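Local coordinates for argininosuccinate lyase (Chelativorans sp., PDB 6G3D), which probably catalyses the cleavage of argininosuccinate to L-arginine and fumarate, the last step of arginine biosynthesis, at residues 64-69 / 492-497. Residues are numbered along the deposited sequence; the frame is centred on the assembly and turned at random.
Sequences ESATIL and QIIQTD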
# COMPACT_ATOMS: atom_id res chain seq x y z
N GLU A 64 -6.70 49.91 -11.96
CA GLU A 64 -7.35 48.64 -11.66
C GLU A 64 -6.44 47.76 -10.82
O GLU A 64 -6.88 47.17 -9.82
CB GLU A 64 -7.72 47.92 -12.96
CG GLU A 64 -8.81 48.58 -13.79
CD GLU A 64 -9.05 47.86 -15.10
OE1 GLU A 64 -8.06 47.54 -15.79
OE2 GLU A 64 -10.22 47.60 -15.44
N SER A 65 -5.17 47.65 -11.20
CA SER A 65 -4.23 46.81 -10.48
C SER A 65 -4.11 47.24 -9.02
O SER A 65 -4.14 46.41 -8.11
CB SER A 65 -2.87 46.84 -11.16
OG SER A 65 -1.99 45.89 -10.59
N ALA A 66 -3.98 48.55 -8.78
CA ALA A 66 -3.79 49.03 -7.42
C ALA A 66 -5.04 48.85 -6.58
O ALA A 66 -4.94 48.59 -5.37
CB ALA A 66 -3.37 50.50 -7.43
N THR A 67 -6.23 48.99 -7.18
CA THR A 67 -7.46 48.73 -6.45
C THR A 67 -7.52 47.27 -6.01
O THR A 67 -7.85 46.96 -4.86
CB THR A 67 -8.67 49.08 -7.32
OG1 THR A 67 -8.54 50.42 -7.81
CG2 THR A 67 -9.96 48.96 -6.51
N ILE A 68 -7.19 46.36 -6.93
CA ILE A 68 -7.19 44.93 -6.60
C ILE A 68 -6.18 44.63 -5.51
O ILE A 68 -6.49 43.96 -4.52
CB ILE A 68 -6.91 44.10 -7.87
CG1 ILE A 68 -8.08 44.19 -8.85
CG2 ILE A 68 -6.61 42.65 -7.51
CD1 ILE A 68 -7.70 43.85 -10.28
N LEU A 69 -4.95 45.14 -5.66
CA LEU A 69 -3.88 44.77 -4.74
C LEU A 69 -4.16 45.26 -3.33
O LEU A 69 -3.96 44.52 -2.36
CB LEU A 69 -2.55 45.32 -5.26
CG LEU A 69 -2.06 44.68 -6.55
CD1 LEU A 69 -0.83 45.39 -7.10
CD2 LEU A 69 -1.78 43.20 -6.34
N GLN A 492 4.98 49.56 -5.52
CA GLN A 492 5.13 50.51 -6.62
C GLN A 492 3.78 50.80 -7.27
O GLN A 492 3.48 51.96 -7.58
CB GLN A 492 6.11 49.96 -7.66
CG GLN A 492 7.57 49.98 -7.22
CD GLN A 492 8.45 49.09 -8.09
OE1 GLN A 492 7.97 48.43 -9.01
NE2 GLN A 492 9.75 49.09 -7.80
N ILE A 493 2.96 49.77 -7.49
CA ILE A 493 1.69 49.97 -8.17
C ILE A 493 0.70 50.70 -7.28
O ILE A 493 -0.00 51.62 -7.73
CB ILE A 493 1.13 48.61 -8.65
CG1 ILE A 493 2.05 48.00 -9.70
CG2 ILE A 493 -0.28 48.77 -9.20
CD1 ILE A 493 1.52 46.73 -10.32
N ILE A 494 0.63 50.33 -6.00
CA ILE A 494 -0.34 50.95 -5.10
C ILE A 494 0.06 52.40 -4.80
O ILE A 494 -0.79 53.30 -4.80
CB ILE A 494 -0.49 50.13 -3.81
CG1 ILE A 494 -1.09 48.75 -4.12
CG2 ILE A 494 -1.38 50.85 -2.81
CD1 ILE A 494 -1.01 47.78 -2.97
N GLN A 495 1.35 52.64 -4.55
CA GLN A 495 1.78 53.99 -4.20
C GLN A 495 1.71 54.92 -5.41
O GLN A 495 1.26 56.07 -5.29
CB GLN A 495 3.19 53.96 -3.61
CG GLN A 495 3.27 53.27 -2.26
CD GLN A 495 2.28 53.83 -1.25
OE1 GLN A 495 2.07 55.04 -1.19
NE2 GLN A 495 1.66 52.95 -0.48
N THR A 496 2.17 54.45 -6.57
CA THR A 496 2.10 55.28 -7.77
C THR A 496 0.67 55.69 -8.08
O THR A 496 0.40 56.86 -8.39
CB THR A 496 2.71 54.54 -8.96
OG1 THR A 496 4.12 54.36 -8.76
CG2 THR A 496 2.49 55.30 -10.25
N ASP A 497 -0.27 54.74 -7.99
CA ASP A 497 -1.67 55.07 -8.25
C ASP A 497 -2.22 56.03 -7.21
O ASP A 497 -3.05 56.89 -7.52
CB ASP A 497 -2.50 53.79 -8.29
CG ASP A 497 -4.00 54.07 -8.27
OD1 ASP A 497 -4.58 54.31 -9.35
OD2 ASP A 497 -4.60 54.05 -7.18
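Ala66 lies against the backbone of Ile493 and Ile494 and the side chain of Asp497, a compact example of how a small side chain lets two helices approach closely. Its CB stands 3.5 Å from Asp497 CB and 3.6 Å from Ile493 O, so that the methyl sits against one turn of the other helix, and Ala66 CA comes within 4.6 Å of Ile494 CA. The short segments have axes 8.4 Å apart at closest approach, their directions 115° apart.

Larger side chains close around this point. Ile493 CG2, placed anti to the backbone N, reaches between Ser65 and Leu69, 3.6 Å from Ser65 OG and 4.0 Å from Leu69 CD1; the side chains of Leu69 and Ile493 cross at about a right angle. The CG1-CD1 arm of Ile494 reaches toward helix 62-79, its CD1 resting 3.7 Å from Leu69 CB. Asp497 contributes its methylene and, with CG anti to the backbone N (chi1 168°), lays a face of its carboxylate over the Ala66 methyl.

The buried hydroxyl of Ser65 is satisfied by a hydrogen bond with Thr55 and meets Ile493 only by van der Waals contact. Behind the interface, Ser65 and Leu69 also touch Val51 of helix 35-56. Ile493 also touches Val62, at the start of helix 62-79. The arrangement thus joins helix 62-79 to the C-terminal end of the long helix 451-500, far from the ligand-binding residues, with helix 35-56 packed beside helix 62-79 and helix 88-99 touching it through Thr67 and Ile68.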